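Local coordinates for DUF1573 domain-containing protein (Porphyromonas gingivalis, PDB 2QSV) that is of unknown function, possibly linked to cysteine-type peptidase activity, and in this C-terminal part folds into two immunoglobulin-like beta-sandwich domains, at residues H153-R158 against A198-I203; M120-Y125 against R212-K217; L162-D167 against T177-A182; G76-P81 against V101-V106. One frame throughout, in Å; residues are numbered along the deposited sequence.

Contact 1: residues H153-R158 against A198-I203; sequences HSVTTR and ADISII. With NA (sodium ion), chain C; SO4 (sulfate ion), chain B.
Ser154 to Thr156 pair antiparallel with Ser201 to Ile203, the short strand axes 4.8 Å apart at 168°, and straight backbone bonds run from Thr156 N to Ser201 O, 2.8 Å, and from Ser201 N to Thr156 O. At the His153 end the pairing opens with a classic beta bulge: His153 and Ser154 both face Ile203, whose carbonyl oxygen takes weak bonds from both backbone nitrogens. The pair belongs to the five-stranded sheet of the second, Ig-like domain. On its apolar face Val155 reaches Ile200 CG2 with CG1, placed anti to the backbone N (chi1 173°), at 3.7 Å. Its other branch, CG2, lies beside Ile202 CG1 at 4.1 Å, the two side chains pointing the same way. Leu162, Ala164 and Pro166 of the facing sheet cover this side. The other face is mixed: Ile203 CB packs against Ser154 OG at 3.6 Å, and one water joins Ser154 OG, Thr156 OG1 and Ser201 O, while Ser154 OG also bonds Met77 N of the first domain. Asp199 N donates to O1 of a sulfate, probably from the crystallisation liquor. Thr157 OG1 ligates the sodium ion at 2.8 Å, alongside Asn159 O, Leu162 O and three waters.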
loop_
_atom_site.group_PDB
_atom_site.type_symbol
_atom_site.label_atom_id
_atom_site.label_comp_id
_atom_site.label_asym_id
_atom_site.label_seq_id
_atom_site.Cartn_x
_atom_site.Cartn_y
_atom_site.Cartn_z
ATOM N N HIS A 153 -4.951 11.709 -5.231
ATOM C CA HIS A 153 -4.022 11.803 -4.131
ATOM C C HIS A 153 -2.857 10.827 -4.264
ATOM O O HIS A 153 -1.744 11.145 -3.884
ATOM C CB HIS A 153 -4.732 11.567 -2.805
ATOM C CG HIS A 153 -5.873 12.476 -2.565
ATOM N ND1 HIS A 153 -5.748 13.849 -2.613
ATOM C CD2 HIS A 153 -7.165 12.219 -2.242
ATOM C CE1 HIS A 153 -6.908 14.397 -2.304
ATOM N NE2 HIS A 153 -7.785 13.430 -2.077
ATOM N N SER A 154 -3.115 9.620 -4.756
ATOM C CA SER A 154 -2.004 8.686 -5.020
ATOM C C SER A 154 -2.411 7.691 -6.096
ATOM O O SER A 154 -3.595 7.419 -6.273
ATOM C CB SER A 154 -1.575 7.942 -3.719
ATOM O OG SER A 154 -2.651 7.173 -3.238
ATOM N N VAL A 155 -1.423 7.161 -6.814
ATOM C CA VAL A 155 -1.644 6.168 -7.834
ATOM C C VAL A 155 -0.530 5.164 -7.590
ATOM O O VAL A 155 0.635 5.481 -7.785
ATOM C CB VAL A 155 -1.574 6.725 -9.300
ATOM C CG1 VAL A 155 -1.644 5.576 -10.289
ATOM C CG2 VAL A 155 -2.762 7.747 -9.616
ATOM N N THR A 156 -0.884 3.975 -7.114
ATOM C CA THR A 156 0.133 3.014 -6.710
ATOM C C THR A 156 -0.026 1.629 -7.385
ATOM O O THR A 156 -1.144 1.171 -7.686
ATOM C CB THR A 156 0.267 2.912 -5.160
ATOM O OG1 THR A 156 -1.010 2.768 -4.570
ATOM C CG2 THR A 156 0.959 4.183 -4.529
ATOM N N THR A 157 1.115 1.016 -7.670
ATOM C CA THR A 157 1.160 -0.347 -8.153
ATOM C C THR A 157 2.044 -1.209 -7.183
ATOM O O THR A 157 3.011 -0.707 -6.571
ATOM C CB THR A 157 1.643 -0.415 -9.639
ATOM O OG1 THR A 157 2.916 0.209 -9.747
ATOM C CG2 THR A 157 0.653 0.331 -10.605
ATOM N N ARG A 158 1.701 -2.467 -7.022
ATOM C CA ARG A 158 2.520 -3.368 -6.193
ATOM C C ARG A 158 3.369 -4.320 -7.079
ATOM O O ARG A 158 4.467 -4.700 -6.715
ATOM C CB ARG A 158 1.644 -4.187 -5.212
ATOM C CG ARG A 158 0.766 -3.367 -4.233
ATOM C CD ARG A 158 1.563 -2.419 -3.334
ATOM N NE ARG A 158 0.739 -1.811 -2.264
ATOM C CZ ARG A 158 0.952 -0.617 -1.687
ATOM N NH1 ARG A 158 1.965 0.160 -2.084
ATOM N NH2 ARG A 158 0.136 -0.188 -0.702
ATOM N N ALA A 198 -2.774 -7.616 -12.159
ATOM C CA ALA A 198 -2.292 -6.712 -11.126
ATOM C C ALA A 198 -3.201 -5.462 -11.039
ATOM O O ALA A 198 -3.815 -5.056 -12.056
ATOM C CB ALA A 198 -0.865 -6.350 -11.429
ATOM N N ASP A 199 -3.345 -4.910 -9.845
ATOM C CA ASP A 199 -4.155 -3.724 -9.635
ATOM C C ASP A 199 -3.365 -2.420 -9.693
ATOM O O ASP A 199 -2.285 -2.307 -9.114
ATOM C CB ASP A 199 -4.879 -3.747 -8.287
ATOM C CG ASP A 199 -5.930 -4.844 -8.200
ATOM O OD1 ASP A 199 -6.620 -5.125 -9.217
ATOM O OD2 ASP A 199 -6.031 -5.446 -7.101
ATOM N N ILE A 200 -3.941 -1.433 -10.385
ATOM C CA ILE A 200 -3.547 -0.056 -10.136
ATOM C C ILE A 200 -4.503 0.515 -9.084
ATOM O O ILE A 200 -5.676 0.494 -9.289
ATOM C CB ILE A 200 -3.604 0.840 -11.427
ATOM C CG1 ILE A 200 -2.645 0.286 -12.489
ATOM C CG2 ILE A 200 -3.200 2.257 -11.021
ATOM C CD1 ILE A 200 -2.978 0.730 -13.999
ATOM N N SER A 201 -3.985 1.024 -7.977
ATOM C CA SER A 201 -4.831 1.574 -6.930
ATOM C C SER A 201 -4.772 3.099 -6.935
ATOM O O SER A 201 -3.666 3.698 -6.951
ATOM C CB SER A 201 -4.405 1.059 -5.551
ATOM O OG SER A 201 -4.551 -0.357 -5.494
ATOM N N ILE A 202 -5.956 3.712 -6.954
ATOM C CA ILE A 202 -6.053 5.186 -7.006
ATOM C C ILE A 202 -6.826 5.679 -5.836
ATOM O O ILE A 202 -7.926 5.283 -5.633
ATOM C CB ILE A 202 -6.754 5.698 -8.350
ATOM C CG1 ILE A 202 -5.974 5.204 -9.596
ATOM C CG2 ILE A 202 -6.954 7.271 -8.290
ATOM C CD1 ILE A 202 -6.709 5.401 -10.957
ATOM N N ILE A 203 -6.236 6.552 -5.048
ATOM C CA ILE A 203 -6.974 7.224 -4.001
ATOM C C ILE A 203 -7.307 8.652 -4.488
ATOM O O ILE A 203 -6.421 9.354 -4.927
ATOM C CB ILE A 203 -6.218 7.232 -2.678
ATOM C CG1 ILE A 203 -6.189 5.760 -2.141
ATOM C CG2 ILE A 203 -6.931 8.172 -1.642
ATOM C CD1 ILE A 203 -5.534 5.579 -0.860
HETATM NA NA NA C . 5.248 -1.389 -9.484
HETATM S S SO4 B . -1.466 -6.494 -7.031
HETATM O O1 SO4 B . -2.641 -6.753 -7.861
HETATM O O2 SO4 B . -1.339 -7.508 -5.962
HETATM O O3 SO4 B . -0.229 -6.489 -7.810
HETATM O O4 SO4 B . -1.682 -5.219 -6.361
HETATM O O HOH W 1 -2.897 4.907 -4.318
HETATM O O HOH W 2 -2.177 -1.724 -6.469
HETATM O O HOH W 3 -0.052 -3.876 -8.766
HETATM O O HOH W 4 6.350 -1.968 -7.280
HETATM O O HOH W 5 6.785 -0.555 -10.625
HETATM O O HOH W 6 5.375 1.169 -9.114
#

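Contact 2: residues M120-Y125 against R212-K217; sequences MELSTY and RRIKVK
Arg212 and the selenomethionine Met120 slide past each other in opposite directions, the CE methyl of Met120 pressed to 3.3 Å from Arg212 CB. The arginine chain bends at chi2 (74°), and beyond the bend its guanidinium is held from several sides. NH1 donates to Met120 O at 3.0 Å; the oxygen lies in the guanidinium plane, but the nitrogen stands 51° out of the carbonyl plane. Leu122 CD1 sits over one face, 3.5 Å above it and offset toward the rim, and a water at the edge joins NH2 to Leu122 N. Thr124 crosses the arginine at about a right angle, with CG2 4.0 Å from NH2. Leu122 turns its other methyl, CD2, obliquely onto Ile214 CD1 at 3.5 Å. Farther on, Lys217, extended beyond CG, brings NZ to the edge of the Tyr125 ring, near its plane, and donates to Tyr125 OH at 2.8 Å. Lys215 N bonds Thr124 O, while the Lys215 ammonium leaves for Asp199. Here the chain switches sheets, as the first strand of many Ig domains does: 120-121 pairs with strand 136-144 in one sheet, and 125-130 runs parallel to strand 211-219 in the other.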
loop_
_atom_site.group_PDB
_atom_site.type_symbol
_atom_site.label_atom_id
_atom_site.label_comp_id
_atom_site.label_asym_id
_atom_site.label_seq_id
_atom_site.Cartn_x
_atom_site.Cartn_y
_atom_site.Cartn_z
HETATM N N MSE A 120 -15.045 10.365 -10.469
HETATM C CA MSE A 120 -14.114 9.754 -11.421
HETATM C C MSE A 120 -14.813 8.744 -12.329
HETATM O O MSE A 120 -15.490 7.809 -11.836
HETATM C CB MSE A 120 -12.912 9.109 -10.673
HETATM C CG MSE A 120 -11.772 8.583 -11.638
HETATM SE SE MSE A 120 -10.081 8.500 -10.750
HETATM C CE MSE A 120 -10.576 6.828 -9.741
ATOM N N GLU A 121 -14.630 8.910 -13.635
ATOM C CA GLU A 121 -15.052 7.917 -14.586
ATOM C C GLU A 121 -13.832 7.411 -15.365
ATOM O O GLU A 121 -13.044 8.205 -15.888
ATOM C CB GLU A 121 -16.117 8.527 -15.492
ATOM C CG GLU A 121 -16.550 7.662 -16.618
ATOM C CD GLU A 121 -17.484 8.393 -17.560
ATOM O OE1 GLU A 121 -18.531 8.900 -17.074
ATOM O OE2 GLU A 121 -17.179 8.435 -18.778
ATOM N N LEU A 122 -13.660 6.080 -15.410
ATOM C CA LEU A 122 -12.572 5.439 -16.182
ATOM C C LEU A 122 -12.867 3.945 -16.412
ATOM O O LEU A 122 -13.732 3.344 -15.764
ATOM C CB LEU A 122 -11.168 5.543 -15.511
ATOM C CG LEU A 122 -10.891 5.348 -13.989
ATOM C CD1 LEU A 122 -11.957 4.611 -13.161
ATOM C CD2 LEU A 122 -9.534 4.906 -13.636
ATOM N N SER A 123 -12.061 3.371 -17.278
ATOM C CA SER A 123 -12.029 1.950 -17.474
ATOM C C SER A 123 -11.291 1.290 -16.309
ATOM O O SER A 123 -10.198 1.699 -15.902
ATOM C CB SER A 123 -11.341 1.681 -18.811
ATOM O OG SER A 123 -10.980 0.303 -18.849
ATOM N N THR A 124 -11.926 0.294 -15.717
ATOM C CA THR A 124 -11.314 -0.391 -14.566
ATOM C C THR A 124 -10.841 -1.831 -14.862
ATOM O O THR A 124 -10.522 -2.590 -13.956
ATOM C CB THR A 124 -12.198 -0.315 -13.320
ATOM O OG1 THR A 124 -13.516 -0.752 -13.654
ATOM C CG2 THR A 124 -12.242 1.151 -12.774
ATOM N N TYR A 125 -10.791 -2.175 -16.139
ATOM C CA TYR A 125 -10.385 -3.490 -16.578
ATOM C C TYR A 125 -9.619 -3.308 -17.866
ATOM O O TYR A 125 -10.165 -2.843 -18.860
ATOM C CB TYR A 125 -11.611 -4.384 -16.785
ATOM C CG TYR A 125 -11.254 -5.841 -17.146
ATOM C CD1 TYR A 125 -11.040 -6.799 -16.162
ATOM C CD2 TYR A 125 -11.143 -6.242 -18.481
ATOM C CE1 TYR A 125 -10.731 -8.152 -16.495
ATOM C CE2 TYR A 125 -10.829 -7.580 -18.829
ATOM C CZ TYR A 125 -10.626 -8.521 -17.828
ATOM O OH TYR A 125 -10.322 -9.841 -18.178
ATOM N N ARG A 212 -10.055 3.419 -5.871
ATOM C CA ARG A 212 -10.527 2.854 -7.130
ATOM C C ARG A 212 -9.449 1.936 -7.677
ATOM O O ARG A 212 -8.298 2.246 -7.551
ATOM C CB ARG A 212 -10.826 4.020 -8.098
ATOM C CG ARG A 212 -11.849 3.674 -9.123
ATOM C CD ARG A 212 -13.272 3.609 -8.540
ATOM N NE ARG A 212 -14.061 3.206 -9.674
ATOM C CZ ARG A 212 -14.538 4.057 -10.584
ATOM N NH1 ARG A 212 -14.349 5.409 -10.438
ATOM N NH2 ARG A 212 -15.236 3.562 -11.594
ATOM N N ARG A 213 -9.796 0.761 -8.210
ATOM C CA ARG A 213 -8.785 -0.147 -8.718
ATOM C C ARG A 213 -9.033 -0.531 -10.138
ATOM O O ARG A 213 -10.159 -0.820 -10.546
ATOM C CB ARG A 213 -8.633 -1.424 -7.852
ATOM C CG ARG A 213 -8.165 -1.160 -6.479
ATOM C CD ARG A 213 -8.294 -2.467 -5.736
ATOM N NE ARG A 213 -7.734 -2.474 -4.398
ATOM C CZ ARG A 213 -8.445 -2.335 -3.292
ATOM N NH1 ARG A 213 -9.723 -2.072 -3.349
ATOM N NH2 ARG A 213 -7.854 -2.413 -2.136
ATOM N N ILE A 214 -7.959 -0.485 -10.898
ATOM C CA ILE A 214 -7.970 -0.914 -12.244
ATOM C C ILE A 214 -7.231 -2.247 -12.296
ATOM O O ILE A 214 -6.062 -2.323 -11.901
ATOM C CB ILE A 214 -7.191 0.093 -13.166
ATOM C CG1 ILE A 214 -7.863 1.468 -13.132
ATOM C CG2 ILE A 214 -7.179 -0.399 -14.614
ATOM C CD1 ILE A 214 -6.938 2.527 -13.725
ATOM N N LYS A 215 -7.908 -3.277 -12.781
ATOM C CA LYS A 215 -7.242 -4.560 -13.021
ATOM C C LYS A 215 -6.598 -4.583 -14.393
ATOM O O LYS A 215 -7.255 -4.390 -15.402
ATOM C CB LYS A 215 -8.221 -5.740 -12.902
ATOM C CG LYS A 215 -7.622 -7.074 -13.466
ATOM C CD LYS A 215 -6.422 -7.584 -12.628
ATOM C CE LYS A 215 -6.844 -7.968 -11.212
ATOM N NZ LYS A 215 -5.807 -7.754 -10.194
ATOM N N VAL A 216 -5.296 -4.785 -14.411
ATOM C CA VAL A 216 -4.528 -4.912 -15.619
ATOM C C VAL A 216 -4.060 -6.383 -15.801
ATOM O O VAL A 216 -3.480 -6.991 -14.886
ATOM C CB VAL A 216 -3.308 -3.970 -15.585
ATOM C CG1 VAL A 216 -2.481 -4.050 -16.894
ATOM C CG2 VAL A 216 -3.755 -2.495 -15.323
ATOM N N LYS A 217 -4.329 -6.928 -16.973
ATOM C CA LYS A 217 -3.861 -8.251 -17.394
ATOM C C LYS A 217 -2.909 -8.177 -18.571
ATOM O O LYS A 217 -3.055 -7.329 -19.471
ATOM C CB LYS A 217 -5.037 -9.128 -17.767
ATOM C CG LYS A 217 -5.832 -9.560 -16.588
ATOM C CD LYS A 217 -7.060 -10.355 -17.067
ATOM C CE LYS A 217 -7.876 -10.751 -15.860
ATOM N NZ LYS A 217 -9.073 -11.507 -16.326
HETATM O O HOH W 7 -16.208 4.757 -14.121
#

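Contact 3: residues L162-D167 against T177-A182; sequences LTAVPD and TLLRIA. With NA (sodium ion), chain C.
Asp167 and Arg180 form a side-on salt bridge, two nitrogens to two oxygens. Arg180 NE donates to Asp167 OD1 at 3.1 Å, almost exactly in the guanidinium plane, and Arg180 NH2 reaches the syn lone pair of Asp167 OD2 at 2.9 Å. The flat groups are not coplanar: their planes stand 49° apart. Beneath the guanidinium, Leu178 CD1 supports one face toward the rim, and a water donating to Asp167 OD2 also accepts from Leu178 N. What positions the aspartate is its backbone: Asp167 N bonds Leu178 O at 2.8 Å, nearly in line with the carbonyl, while Thr177 OG1 packs against Asp167 CB at 3.4 Å. From there the two strands pair regularly, Val165 with Arg180 and Thr163 with Ala182 each exchanging two backbone bonds.

The opposite face is apolar. Ala164 CB touches both Leu179 CD1 at 4.0 Å and Ile181 CG1, and Leu162, its CG anti to the backbone N (chi1 176°), lays CD1 beside Ile181 CG2 at 3.7 Å. Ile200 and Val155 of the other sheet meet this layer. Leu162 O turns instead to the sodium ion, 2.8 Å away. Strand 162-166 is an outermost strand of the four-stranded antiparallel sheet within this chain, and Leu162, Ala164 and Pro166 pack against the second sheet, as in the two-layer core of an Ig-like sandwich.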
loop_
_atom_site.group_PDB
_atom_site.type_symbol
_atom_site.label_atom_id
_atom_site.label_comp_id
_atom_site.label_asym_id
_atom_site.label_seq_id
_atom_site.Cartn_x
_atom_site.Cartn_y
_atom_site.Cartn_z
ATOM N N LEU A 162 4.680 -3.594 -13.518
ATOM C CA LEU A 162 3.594 -2.640 -13.837
ATOM C C LEU A 162 3.877 -1.255 -13.259
ATOM O O LEU A 162 4.127 -1.130 -12.056
ATOM C CB LEU A 162 2.264 -3.149 -13.278
ATOM C CG LEU A 162 0.992 -2.262 -13.412
ATOM C CD1 LEU A 162 0.547 -1.988 -14.849
ATOM C CD2 LEU A 162 -0.155 -2.890 -12.652
ATOM N N THR A 163 3.836 -0.230 -14.113
ATOM C CA THR A 163 3.876 1.160 -13.643
ATOM C C THR A 163 2.694 1.970 -14.178
ATOM O O THR A 163 2.129 1.619 -15.196
ATOM C CB THR A 163 5.186 1.893 -14.016
ATOM O OG1 THR A 163 5.365 1.858 -15.434
ATOM C CG2 THR A 163 6.393 1.247 -13.317
ATOM N N ALA A 164 2.280 2.998 -13.433
ATOM C CA ALA A 164 1.136 3.846 -13.842
ATOM C C ALA A 164 1.316 5.231 -13.277
ATOM O O ALA A 164 1.389 5.400 -12.051
ATOM C CB ALA A 164 -0.210 3.234 -13.396
ATOM N N VAL A 165 1.381 6.228 -14.182
ATOM C CA VAL A 165 1.591 7.623 -13.816
ATOM C C VAL A 165 0.545 8.520 -14.511
ATOM O O VAL A 165 0.435 8.486 -15.718
ATOM C CB VAL A 165 2.989 8.098 -14.237
ATOM C CG1 VAL A 165 3.292 9.509 -13.594
ATOM C CG2 VAL A 165 4.052 7.070 -13.823
ATOM N N PRO A 166 -0.237 9.309 -13.734
ATOM C CA PRO A 166 -1.204 10.180 -14.429
ATOM C C PRO A 166 -0.503 11.455 -14.971
ATOM O O PRO A 166 0.447 11.937 -14.358
ATOM C CB PRO A 166 -2.221 10.510 -13.329
ATOM C CG PRO A 166 -1.343 10.594 -12.065
ATOM C CD PRO A 166 -0.305 9.466 -12.263
ATOM N N ASP A 167 -0.965 11.987 -16.107
ATOM C CA ASP A 167 -0.358 13.238 -16.647
ATOM C C ASP A 167 -0.612 14.412 -15.695
ATOM O O ASP A 167 0.257 15.228 -15.495
ATOM C CB ASP A 167 -0.907 13.562 -18.015
ATOM C CG ASP A 167 -0.259 12.759 -19.110
ATOM O OD1 ASP A 167 0.726 12.043 -18.812
ATOM O OD2 ASP A 167 -0.727 12.866 -20.285
ATOM N N THR A 177 -7.659 13.381 -17.956
ATOM C CA THR A 177 -6.203 13.260 -18.034
ATOM C C THR A 177 -5.890 11.819 -18.476
ATOM O O THR A 177 -6.745 10.937 -18.390
ATOM C CB THR A 177 -5.494 13.692 -16.727
ATOM O OG1 THR A 177 -4.110 13.864 -16.980
ATOM C CG2 THR A 177 -5.647 12.667 -15.532
ATOM N N LEU A 178 -4.700 11.585 -18.988
ATOM C CA LEU A 178 -4.305 10.202 -19.301
ATOM C C LEU A 178 -3.520 9.610 -18.137
ATOM O O LEU A 178 -2.671 10.279 -17.535
ATOM C CB LEU A 178 -3.459 10.179 -20.580
ATOM C CG LEU A 178 -4.285 10.448 -21.822
ATOM C CD1 LEU A 178 -3.426 10.398 -23.063
ATOM C CD2 LEU A 178 -5.379 9.430 -21.899
ATOM N N LEU A 179 -3.875 8.377 -17.796
ATOM C CA LEU A 179 -3.062 7.506 -16.933
ATOM C C LEU A 179 -2.150 6.722 -17.833
ATOM O O LEU A 179 -2.614 5.955 -18.651
ATOM C CB LEU A 179 -3.966 6.556 -16.131
ATOM C CG LEU A 179 -3.281 5.636 -15.091
ATOM C CD1 LEU A 179 -2.590 6.431 -14.004
ATOM C CD2 LEU A 179 -4.363 4.721 -14.522
ATOM N N ARG A 180 -0.842 6.948 -17.766
ATOM C CA ARG A 180 0.030 6.232 -18.700
ATOM C C ARG A 180 0.503 4.947 -18.004
ATOM O O ARG A 180 1.134 5.023 -17.000
ATOM C CB ARG A 180 1.292 7.034 -19.027
ATOM C CG ARG A 180 1.030 8.491 -19.418
ATOM C CD ARG A 180 0.496 8.601 -20.748
ATOM N NE ARG A 180 0.464 10.014 -21.178
ATOM C CZ ARG A 180 0.263 10.375 -22.443
ATOM N NH1 ARG A 180 0.132 9.427 -23.353
ATOM N NH2 ARG A 180 0.180 11.661 -22.800
ATOM N N ILE A 181 0.243 3.804 -18.611
ATOM C CA ILE A 181 0.518 2.491 -18.033
ATOM C C ILE A 181 1.616 1.842 -18.900
ATOM O O ILE A 181 1.651 2.012 -20.126
ATOM C CB ILE A 181 -0.785 1.661 -18.012
ATOM C CG1 ILE A 181 -1.775 2.338 -17.053
ATOM C CG2 ILE A 181 -0.548 0.142 -17.645
ATOM C CD1 ILE A 181 -3.226 2.004 -17.331
ATOM N N ALA A 182 2.562 1.172 -18.246
ATOM C CA ALA A 182 3.556 0.356 -18.966
ATOM C C ALA A 182 3.754 -1.005 -18.262
ATOM O O ALA A 182 3.809 -1.058 -17.015
ATOM C CB ALA A 182 4.885 1.111 -19.124
HETATM NA NA NA C . 5.248 -1.389 -9.484
HETATM O O HOH W 8 6.502 -1.078 -16.269
HETATM O O HOH W 9 -3.251 13.833 -20.542
HETATM O O HOH W 5 6.785 -0.555 -10.625
HETATM O O HOH W 6 5.375 1.169 -9.114
HETATM O O HOH W 4 6.350 -1.968 -7.280
#

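Contact 4: residues G76-P81 against V101-V106; sequences GMKDEP and VSLPLV
Lys78 leans over Leu103 and then on to Leu105, its own strand and the facing one running antiparallel at 165°. Its CB lies 4.1 Å from Leu103 CB and, like CG, close to Leu103 O, the acceptor of the backbone bond from Lys78 N at 2.8 Å. The chain bends at chi2 (-66°), CE reaches Leu105 CD2 at 4.1 Å, and NZ leaves the pair to bond Pro74 O. The stem thus meets Leu103 at its base and crosses Leu105 obliquely near CE, while its ammonium finds a hydrogen-bond acceptor in that carbonyl. Lys78, Gly76 and Glu80 each exchange two backbone bonds with the facing strand, the shortest from Gly76 N to Leu105 O at 2.7 Å. Gly76 has a phi of 132°, where a side chain would jam against the preceding carbonyl. This is the hairpin of strands 76-87 and 94-105, in the five-stranded sheet of the first domain.

On the other face the selenium of selenomethionine Met77 rests 4.2 Å from Pro104 CB. Next to it Ser102 OG donates to Asp79 OD1 in a short bond of 2.5 Å, arriving nearly in line with the C-O bond. That same oxygen forms a salt bridge with Arg158 of the second domain. With a hydroxyl donor and a guanidinium both directed at it, the carboxylate is probably kept ionised, so the hairpin probably offers Arg158 a negative acceptor oriented by Ser102.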
loop_
_atom_site.group_PDB
_atom_site.type_symbol
_atom_site.label_atom_id
_atom_site.label_comp_id
_atom_site.label_asym_id
_atom_site.label_seq_id
_atom_site.Cartn_x
_atom_site.Cartn_y
_atom_site.Cartn_z
ATOM N N GLY A 76 -4.084 9.700 0.613
ATOM C CA GLY A 76 -3.185 8.952 -0.246
ATOM C C GLY A 76 -2.784 7.651 0.413
ATOM O O GLY A 76 -3.004 7.460 1.599
HETATM N N MSE A 77 -2.171 6.767 -0.348
HETATM C CA MSE A 77 -1.685 5.472 0.167
HETATM C C MSE A 77 -0.353 5.713 0.869
HETATM O O MSE A 77 0.562 6.336 0.300
HETATM C CB MSE A 77 -1.507 4.505 -1.006
HETATM C CG MSE A 77 -1.105 3.066 -0.602
HETATM SE SE MSE A 77 -2.665 2.165 0.118
HETATM C CE MSE A 77 -3.799 1.837 -1.468
ATOM N N LYS A 78 -0.281 5.320 2.141
ATOM C CA LYS A 78 0.930 5.456 2.931
ATOM C C LYS A 78 1.509 4.060 3.082
ATOM O O LYS A 78 0.777 3.109 3.338
ATOM C CB LYS A 78 0.592 6.052 4.310
ATOM C CG LYS A 78 -0.418 7.218 4.299
ATOM C CD LYS A 78 0.205 8.443 3.569
ATOM C CE LYS A 78 -0.799 9.582 3.435
ATOM N NZ LYS A 78 -0.240 10.687 2.589
ATOM N N ASP A 79 2.803 3.923 2.883
ATOM C CA ASP A 79 3.503 2.648 3.048
ATOM C C ASP A 79 4.723 2.946 3.873
ATOM O O ASP A 79 5.574 3.683 3.422
ATOM C CB ASP A 79 3.968 2.090 1.700
ATOM C CG ASP A 79 2.828 1.863 0.747
ATOM O OD1 ASP A 79 1.942 1.033 1.042
ATOM O OD2 ASP A 79 2.810 2.499 -0.321
ATOM N N GLU A 80 4.776 2.442 5.106
ATOM C CA GLU A 80 5.906 2.697 5.992
ATOM C C GLU A 80 6.282 1.422 6.743
ATOM O O GLU A 80 5.400 0.664 7.140
ATOM C CB GLU A 80 5.574 3.812 6.985
ATOM C CG GLU A 80 5.485 5.244 6.383
ATOM C CD GLU A 80 5.521 6.319 7.460
ATOM O OE1 GLU A 80 6.267 6.185 8.475
ATOM O OE2 GLU A 80 4.779 7.292 7.314
ATOM N N PRO A 81 7.596 1.173 6.923
ATOM C CA PRO A 81 8.010 -0.079 7.571
ATOM C C PRO A 81 7.887 -0.094 9.101
ATOM O O PRO A 81 8.093 0.908 9.794
ATOM C CB PRO A 81 9.484 -0.223 7.148
ATOM C CG PRO A 81 9.973 1.228 7.047
ATOM C CD PRO A 81 8.758 2.008 6.515
ATOM N N VAL A 101 3.788 -1.611 6.506
ATOM C CA VAL A 101 2.479 -1.263 6.981
ATOM C C VAL A 101 1.860 -0.245 5.990
ATOM O O VAL A 101 2.458 0.802 5.703
ATOM C CB VAL A 101 2.571 -0.699 8.416
ATOM C CG1 VAL A 101 1.200 -0.478 9.014
ATOM C CG2 VAL A 101 3.453 -1.614 9.340
ATOM N N SER A 102 0.668 -0.556 5.477
ATOM C CA SER A 102 -0.039 0.287 4.503
ATOM C C SER A 102 -1.327 0.865 5.048
ATOM O O SER A 102 -2.072 0.210 5.802
ATOM C CB SER A 102 -0.344 -0.477 3.216
ATOM O OG SER A 102 0.859 -0.721 2.517
ATOM N N LEU A 103 -1.569 2.116 4.678
ATOM C CA LEU A 103 -2.768 2.840 5.051
ATOM C C LEU A 103 -3.352 3.526 3.809
ATOM O O LEU A 103 -2.688 4.395 3.217
ATOM C CB LEU A 103 -2.441 3.908 6.125
ATOM C CG LEU A 103 -3.548 4.896 6.537
ATOM C CD1 LEU A 103 -4.766 4.148 7.123
ATOM C CD2 LEU A 103 -2.985 5.931 7.515
ATOM N N PRO A 104 -4.583 3.132 3.408
ATOM C CA PRO A 104 -5.375 3.908 2.433
ATOM C C PRO A 104 -6.095 5.053 3.122
ATOM O O PRO A 104 -7.199 4.879 3.616
ATOM C CB PRO A 104 -6.390 2.874 1.856
ATOM C CG PRO A 104 -6.066 1.488 2.618
ATOM C CD PRO A 104 -5.295 1.916 3.862
ATOM N N LEU A 105 -5.450 6.221 3.174
ATOM C CA LEU A 105 -5.976 7.364 3.897
ATOM C C LEU A 105 -6.794 8.205 2.905
ATOM O O LEU A 105 -6.271 8.636 1.849
ATOM C CB LEU A 105 -4.841 8.184 4.543
ATOM C CG LEU A 105 -5.300 9.407 5.347
ATOM C CD1 LEU A 105 -6.192 9.044 6.557
ATOM C CD2 LEU A 105 -4.121 10.320 5.808
ATOM N N VAL A 106 -8.080 8.399 3.202
ATOM C CA VAL A 106 -8.975 9.142 2.292
ATOM C C VAL A 106 -9.423 10.487 2.909
ATOM O O VAL A 106 -9.161 10.745 4.081
ATOM C CB VAL A 106 -10.216 8.259 1.801
ATOM C CG1 VAL A 106 -9.725 6.971 1.075
ATOM C CG2 VAL A 106 -11.159 7.913 2.943
#

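Contacts 1, 2 and 3 build the second sandwich. Contacts 1 and 2 share a sheet through the adjoining strands 195-204 and 211-219, where Ile200 N meets Ile214 O at 2.8 Å. Contact 3 lies on the facing sheet, which contact 2 also reaches through strand 120-121, and the core closes between them: Ile181 CD1 is 3.6 Å from Ile200 CD1, and Leu179 CD2 is 3.5 Å from Ile214 CD1. The sodium ion ties contacts 1 and 3 at one end. Contact 4 belongs to the first domain, its centre about 11 Å from that of contact 1 but about 20 Å from those of contacts 2 and 3. Arg158 NH2 to Asp79 OD1, 2.8 Å, and Ser154 OG to Met77 N, 3.0 Å, bridge the two domains.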